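Local coordinates for topoisomerase IV subunit A (Escherichia coli, PDB 1ZVT), which alters DNA topology as a subunit of topoisomerase IV, which decatenates DNA and removes supercoils, and probably binds DNA through its C-terminal beta-pinwheel domain, at residues I22-L27 with D33-A38; Y106-T111 with K123-L128; S162-L167 with G223-R228. All blocks are in the same frame, centred on the assembly; numbering follows the deposited sequence.

Interaction 1: residues I22-L27 with D33-A38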
# COMPACT_ATOMS: atom_id res chain seq x y z
N ILE A 22 21.41 7.83 3.29
CA ILE A 22 22.10 6.89 2.41
C ILE A 22 21.55 6.95 0.99
O ILE A 22 20.39 7.32 0.77
CB ILE A 22 22.02 5.45 2.95
CG1 ILE A 22 20.57 4.98 2.98
CG2 ILE A 22 22.62 5.39 4.36
CD1 ILE A 22 20.41 3.60 2.46
N ASP A 23 22.40 6.61 0.03
CA ASP A 23 21.99 6.46 -1.36
C ASP A 23 21.59 5.00 -1.56
O ASP A 23 22.43 4.15 -1.86
CB ASP A 23 23.16 6.84 -2.27
CG ASP A 23 22.84 6.72 -3.75
OD1 ASP A 23 21.84 6.06 -4.14
OD2 ASP A 23 23.61 7.29 -4.55
N ALA A 24 20.31 4.70 -1.35
CA ALA A 24 19.89 3.30 -1.35
C ALA A 24 19.98 2.62 -2.71
O ALA A 24 20.46 1.49 -2.82
CB ALA A 24 18.49 3.16 -0.74
N PRO A 25 19.53 3.30 -3.79
CA PRO A 25 19.68 2.66 -5.09
C PRO A 25 21.15 2.45 -5.45
O PRO A 25 21.46 1.57 -6.25
CB PRO A 25 18.98 3.64 -6.04
CG PRO A 25 18.02 4.37 -5.17
CD PRO A 25 18.79 4.57 -3.89
N GLY A 26 22.05 3.25 -4.87
CA GLY A 26 23.48 3.14 -5.15
C GLY A 26 24.24 2.07 -4.38
O GLY A 26 25.45 1.91 -4.57
N LEU A 27 23.56 1.34 -3.50
CA LEU A 27 24.20 0.26 -2.75
C LEU A 27 24.55 -0.93 -3.64
O LEU A 27 24.09 -1.02 -4.78
CB LEU A 27 23.28 -0.21 -1.62
CG LEU A 27 22.94 0.84 -0.57
CD1 LEU A 27 21.81 0.36 0.31
CD2 LEU A 27 24.17 1.16 0.28
N ASP A 33 20.01 -8.49 -9.02
CA ASP A 33 19.13 -7.83 -8.05
C ASP A 33 19.34 -6.32 -8.10
O ASP A 33 20.35 -5.84 -8.64
CB ASP A 33 19.42 -8.38 -6.64
CG ASP A 33 18.27 -8.13 -5.65
OD1 ASP A 33 17.20 -7.62 -6.03
OD2 ASP A 33 18.45 -8.49 -4.47
N SER A 34 18.39 -5.58 -7.55
CA SER A 34 18.50 -4.13 -7.50
C SER A 34 17.45 -3.56 -6.55
O SER A 34 16.61 -4.29 -6.02
CB SER A 34 18.31 -3.53 -8.91
OG SER A 34 17.04 -3.86 -9.43
N PHE A 35 17.51 -2.24 -6.41
CA PHE A 35 16.71 -1.48 -5.47
C PHE A 35 15.22 -1.62 -5.73
O PHE A 35 14.78 -1.59 -6.89
CB PHE A 35 17.11 -0.01 -5.57
CG PHE A 35 16.29 0.89 -4.70
CD1 PHE A 35 16.53 0.94 -3.33
CD2 PHE A 35 15.26 1.70 -5.25
CE1 PHE A 35 15.77 1.79 -2.51
CE2 PHE A 35 14.51 2.54 -4.46
CZ PHE A 35 14.76 2.60 -3.08
N LYS A 36 14.45 -1.72 -4.64
CA LYS A 36 12.99 -1.73 -4.72
C LYS A 36 12.36 -0.60 -3.91
O LYS A 36 11.50 0.11 -4.42
CB LYS A 36 12.42 -3.08 -4.27
CG LYS A 36 10.86 -3.11 -4.37
CD LYS A 36 10.29 -4.54 -4.24
CE LYS A 36 8.78 -4.48 -3.98
NZ LYS A 36 8.00 -3.79 -5.05
N ALA A 37 12.78 -0.44 -2.66
CA ALA A 37 12.20 0.56 -1.77
C ALA A 37 13.07 0.77 -0.55
O ALA A 37 13.83 -0.13 -0.14
CB ALA A 37 10.77 0.15 -1.34
N ALA A 38 12.90 1.94 0.06
CA ALA A 38 13.54 2.23 1.34
C ALA A 38 12.55 2.92 2.27
O ALA A 38 11.68 3.69 1.82
CB ALA A 38 14.78 3.08 1.14
O HOH W 1 19.73 -0.47 -7.64
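A first torsion that sets CG of F35 opposite its backbone N (chi1 177°), with the ring then turned by chi2 of 76°, brings the phenyl group alongside A24 and P25. The P25 and F35 side chains run alongside one another in the same direction, and CG of P25 stands 3.8 Å from the centroid of the F35 ring. That approach is only 11° off the ring normal, a CH-pi contact over the face. CB of A24 meets CE1 of F35 obliquely at 3.5 Å and also reaches CB of A38 at 4.2 Å, which sits in the ring plane at its edge. No direct hydrogen bond joins the segments; a water donates to P25 O (3.0 Å) and accepts from F35 N (3.1 Å). The proline is presented by a type I turn from A24 to L27, next to an Asx motif in which D23 OD1 accepts from G26 N. This loop follows strand 13-18 and packs beside the start of edge strand 35-42, where K36 and A37 form a classic bulge opposite L8; A24 touches V7 and A38 touches T5 on the adjoining strand 3-9, all three strands belonging to one blade of the beta-pinwheel.

Interaction 2: residues Y106-T111 with K123-L128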
# COMPACT_ATOMS: atom_id res chain seq x y z
N TYR A 106 -12.73 -3.95 -0.79
CA TYR A 106 -12.97 -3.98 0.65
C TYR A 106 -11.73 -3.50 1.40
O TYR A 106 -10.63 -3.71 0.94
CB TYR A 106 -13.30 -5.41 1.09
CG TYR A 106 -14.66 -5.87 0.59
CD1 TYR A 106 -14.82 -6.38 -0.69
CD2 TYR A 106 -15.77 -5.76 1.41
CE1 TYR A 106 -16.09 -6.80 -1.16
CE2 TYR A 106 -17.03 -6.16 0.97
CZ TYR A 106 -17.18 -6.66 -0.31
OH TYR A 106 -18.43 -7.06 -0.73
N GLY A 107 -11.92 -2.88 2.55
CA GLY A 107 -10.77 -2.51 3.37
C GLY A 107 -11.12 -1.89 4.70
O GLY A 107 -12.28 -1.90 5.14
N PHE A 108 -10.11 -1.35 5.35
CA PHE A 108 -10.33 -0.80 6.69
C PHE A 108 -9.25 0.16 7.07
O PHE A 108 -8.16 0.15 6.51
CB PHE A 108 -10.48 -1.93 7.74
CG PHE A 108 -9.31 -2.90 7.79
CD1 PHE A 108 -8.24 -2.66 8.64
CD2 PHE A 108 -9.31 -4.08 7.03
CE1 PHE A 108 -7.14 -3.56 8.70
CE2 PHE A 108 -8.24 -4.97 7.09
CZ PHE A 108 -7.14 -4.70 7.92
N VAL A 109 -9.54 1.00 8.05
CA VAL A 109 -8.50 1.83 8.64
C VAL A 109 -7.93 1.07 9.83
O VAL A 109 -8.69 0.42 10.57
CB VAL A 109 -9.07 3.19 9.09
CG1 VAL A 109 -8.00 4.00 9.80
CG2 VAL A 109 -9.58 3.99 7.87
N CYS A 110 -6.62 1.11 10.01
CA CYS A 110 -5.99 0.52 11.20
C CYS A 110 -4.82 1.39 11.63
O CYS A 110 -4.62 2.46 11.07
CB CYS A 110 -5.54 -0.93 10.97
SG CYS A 110 -4.22 -1.18 9.73
N THR A 111 -4.08 0.96 12.65
CA THR A 111 -2.84 1.63 13.01
C THR A 111 -1.65 0.73 12.66
O THR A 111 -1.81 -0.48 12.46
CB THR A 111 -2.75 1.97 14.51
OG1 THR A 111 -2.78 0.76 15.27
CG2 THR A 111 -3.90 2.92 14.94
N LYS A 123 1.09 -12.28 10.78
CA LYS A 123 -0.34 -12.19 11.09
C LYS A 123 -1.18 -12.11 9.83
O LYS A 123 -0.81 -11.44 8.87
CB LYS A 123 -0.58 -10.94 11.96
CG LYS A 123 -1.96 -10.34 11.91
CD LYS A 123 -2.06 -9.09 12.79
CE LYS A 123 -3.45 -8.47 12.67
NZ LYS A 123 -3.64 -7.30 13.58
N ALA A 124 -2.34 -12.80 9.83
CA ALA A 124 -3.31 -12.62 8.77
C ALA A 124 -3.95 -11.26 8.97
O ALA A 124 -4.70 -11.06 9.94
CB ALA A 124 -4.38 -13.74 8.83
N LEU A 125 -3.61 -10.29 8.14
CA LEU A 125 -4.04 -8.91 8.40
C LEU A 125 -5.26 -8.56 7.56
O LEU A 125 -6.24 -8.03 8.07
CB LEU A 125 -2.92 -7.91 8.15
CG LEU A 125 -3.26 -6.43 8.05
CD1 LEU A 125 -3.68 -5.87 9.39
CD2 LEU A 125 -2.05 -5.66 7.48
N ILE A 126 -5.15 -8.80 6.25
CA ILE A 126 -6.30 -8.57 5.37
C ILE A 126 -6.67 -9.84 4.62
O ILE A 126 -5.81 -10.53 4.05
CB ILE A 126 -6.12 -7.34 4.44
CG1 ILE A 126 -7.35 -7.15 3.54
CG2 ILE A 126 -4.82 -7.44 3.63
CD1 ILE A 126 -7.48 -5.73 3.05
N THR A 127 -7.95 -10.19 4.70
CA THR A 127 -8.44 -11.38 4.06
C THR A 127 -8.79 -11.06 2.61
O THR A 127 -9.57 -10.14 2.35
CB THR A 127 -9.66 -11.90 4.81
OG1 THR A 127 -9.29 -12.07 6.18
CG2 THR A 127 -10.12 -13.23 4.24
N LEU A 128 -8.20 -11.81 1.69
CA LEU A 128 -8.44 -11.58 0.27
C LEU A 128 -9.49 -12.54 -0.26
O LEU A 128 -9.36 -13.77 -0.11
CB LEU A 128 -7.17 -11.80 -0.53
CG LEU A 128 -5.97 -10.93 -0.15
CD1 LEU A 128 -4.78 -11.34 -0.98
CD2 LEU A 128 -6.31 -9.45 -0.37
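F108 points its ring at L125 and I126 across a boundary between two sheets of the beta-pinwheel. Strand 106-111 is an inner strand of one four-stranded sheet, whereas 123-124 forms the edge of the preceding one, beside strand 55-59, so the chain crosses from one blade to its neighbour between the segments. With no hydrogen bond across, and the CA atoms of G107 and I126 still 7.8 Å apart, the segments do not pair as strands; side chains carry the contact.

The F108 ring enters with its rim leading. CG lies between the backbone N and the carbonyl carbon (chi1 56°), and chi2 of 90° turns the ring square to the preceding bonds. L125 meets that rim twice: its carbonyl O lies near the ring plane, 3.5 Å from F108 CZ, and its CD1, in plane at the edge, is 3.9 Å from F108 CZ. A carbonyl oxygen facing the slightly positive ring hydrogens is probably mildly favourable. I126 comes in differently. Its side chain and the F108 side chain cross obliquely, with CB of I126 4.1 Å from CE2 of F108.

Within its own strand, CB of C110 also borders the ring in plane. M100, on strand 97-101 of the blade that holds F108, touches both F108 and L125 and so joins this buried apolar cluster. CD1 of I126, besides lying 4.2 Å from F108 CE2, comes to 4.3 Å from the carbonyl O of Y106.

Interaction 3: residues S162-L167 with G223-R228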
# COMPACT_ATOMS: atom_id res chain seq x y z
N SER A 162 -12.57 8.99 7.03
CA SER A 162 -13.24 8.72 8.32
C SER A 162 -14.51 7.88 8.20
O SER A 162 -14.94 7.29 9.18
CB SER A 162 -13.56 10.03 9.05
OG SER A 162 -14.32 10.90 8.22
N ASP A 163 -15.11 7.84 7.01
CA ASP A 163 -16.30 7.02 6.75
C ASP A 163 -16.02 5.51 6.76
O ASP A 163 -16.94 4.70 6.95
CB ASP A 163 -16.95 7.39 5.41
CG ASP A 163 -17.82 8.64 5.49
OD1 ASP A 163 -17.88 9.26 6.58
OD2 ASP A 163 -18.43 8.98 4.45
N LEU A 164 -14.76 5.14 6.56
CA LEU A 164 -14.39 3.74 6.55
C LEU A 164 -14.06 3.24 7.96
O LEU A 164 -13.14 3.76 8.61
CB LEU A 164 -13.18 3.55 5.63
CG LEU A 164 -12.79 2.10 5.34
CD1 LEU A 164 -13.88 1.33 4.63
CD2 LEU A 164 -11.54 2.10 4.50
N PRO A 165 -14.83 2.25 8.46
CA PRO A 165 -14.62 1.77 9.83
C PRO A 165 -13.21 1.27 10.10
O PRO A 165 -12.56 0.69 9.22
CB PRO A 165 -15.64 0.62 9.96
CG PRO A 165 -16.74 0.98 9.02
CD PRO A 165 -15.97 1.55 7.82
N GLN A 166 -12.75 1.54 11.32
CA GLN A 166 -11.47 1.05 11.80
C GLN A 166 -11.57 -0.40 12.29
O GLN A 166 -12.49 -0.75 13.02
CB GLN A 166 -10.93 1.98 12.90
CG GLN A 166 -9.58 1.56 13.46
CD GLN A 166 -8.91 2.61 14.32
OE1 GLN A 166 -9.44 3.71 14.51
NE2 GLN A 166 -7.73 2.29 14.84
N LEU A 167 -10.63 -1.23 11.86
CA LEU A 167 -10.54 -2.63 12.28
C LEU A 167 -9.08 -2.97 12.57
O LEU A 167 -8.18 -2.21 12.19
CB LEU A 167 -11.07 -3.57 11.18
CG LEU A 167 -12.56 -3.50 10.84
CD1 LEU A 167 -12.82 -4.38 9.62
CD2 LEU A 167 -13.48 -3.91 12.03
N GLY A 223 -19.43 10.60 -3.24
CA GLY A 223 -20.64 9.82 -3.04
C GLY A 223 -20.53 9.02 -1.77
O GLY A 223 -19.55 9.14 -1.02
N GLU A 224 -21.53 8.19 -1.52
CA GLU A 224 -21.53 7.40 -0.30
C GLU A 224 -20.59 6.22 -0.46
O GLU A 224 -20.56 5.60 -1.51
CB GLU A 224 -22.96 6.90 -0.03
CG GLU A 224 -23.15 6.26 1.33
CD GLU A 224 -23.38 7.26 2.46
OE1 GLU A 224 -23.99 8.32 2.21
OE2 GLU A 224 -22.97 6.97 3.61
N ARG A 225 -19.85 5.90 0.60
CA ARG A 225 -19.05 4.69 0.63
C ARG A 225 -19.88 3.48 0.23
O ARG A 225 -21.04 3.33 0.67
CB ARG A 225 -18.46 4.48 2.03
CG ARG A 225 -17.82 3.12 2.21
CD ARG A 225 -17.09 2.99 3.55
NE ARG A 225 -18.00 2.88 4.69
CZ ARG A 225 -18.60 1.75 5.07
NH1 ARG A 225 -18.44 0.63 4.37
NH2 ARG A 225 -19.38 1.75 6.14
N GLY A 226 -19.31 2.64 -0.63
CA GLY A 226 -19.97 1.40 -1.04
C GLY A 226 -20.83 1.50 -2.28
O GLY A 226 -21.36 0.49 -2.75
N ARG A 227 -21.00 2.72 -2.79
CA ARG A 227 -21.64 2.96 -4.08
C ARG A 227 -20.68 2.48 -5.19
O ARG A 227 -19.50 2.20 -4.92
CB ARG A 227 -21.96 4.46 -4.26
CG ARG A 227 -23.13 4.97 -3.42
CD ARG A 227 -24.39 5.06 -4.24
NE ARG A 227 -25.57 5.48 -3.47
CZ ARG A 227 -26.81 5.13 -3.79
NH1 ARG A 227 -27.02 4.35 -4.85
NH2 ARG A 227 -27.85 5.54 -3.07
N ARG A 228 -21.18 2.37 -6.42
CA ARG A 228 -20.35 1.77 -7.47
C ARG A 228 -19.42 2.81 -8.11
O ARG A 228 -18.48 2.43 -8.79
CB ARG A 228 -21.18 1.03 -8.55
CG ARG A 228 -22.00 1.91 -9.40
CD ARG A 228 -22.51 1.13 -10.63
NE ARG A 228 -23.40 1.96 -11.41
CZ ARG A 228 -23.70 1.76 -12.69
NH1 ARG A 228 -23.15 0.75 -13.35
NH2 ARG A 228 -24.52 2.58 -13.30
O HOH W 2 -19.87 7.43 3.02
O HOH W 3 -19.74 4.30 7.66
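D163 and R225 bring the two backbones closest, their CA atoms 7.1 Å apart. D163 ends a short 3-10 segment, after which the chain runs extended through L164 and P165; R225 occupies the second position of a type II beta turn from E224 to R227. G226 takes the third position with a positive phi of 92°, where a side chain would collide with the carbonyl O of R225.

From this turn the R225 side chain reaches across, extended at first and then bent at chi3 (73°), which brings its guanidinium group beside the D163 carbonyl. NE donates to D163 O at 3.1 Å, but the N-H...O angle of 130° makes this a weak bond. P165 covers one face of the guanidinium, its CD 3.8 Å from R225 NH2 and offset toward the rim. L164 meets the aliphatic part instead, CD1 lying 3.8 Å from R225 CD, and the two side chains cross at about a right angle.

A water in the guanidinium plane accepts from R225 NH2 at 3.0 Å and donates to D163 O at 2.9 Å, so that carbonyl is approached both directly and through solvent. A second water donates to D163 OD2 at 2.6 Å and accepts from R225 N. NH1 bonds K174 O, and R225 also touches N173; both belong to strand 173-174 of the neighbouring blade.

Replacing R225 by an alanine would probably leave the D163 and K174 carbonyls without this donor and open a gap beside L164 and P165. Since D163 OD2 is 6.1 Å from R225 NE, the contact is no salt bridge: the arginine combines donation to carbonyls and water with packing against L164 and P165, and its charge probably polarises those carbonyls.

How the interactions relate
Interactions 2 and 3 adjoin, their centres about 14 Å apart. V109 of strand 106-111 joins them through its backbone: V109 O lies 2.9 Å from L167 N and V109 N lies 3.2 Å from P165 O, both probable hydrogen bonds. The strand that presents F108 to one blade boundary thus also borders the loop whose P165 covers R225. Interaction 1 stands apart, its centre about 28 Å from that of interaction 2 and about 36 Å from that of interaction 3, on the opposite side of the chain's centre. It lies within a single blade, whereas the other two link consecutive blades. None of the three includes a bound ligand.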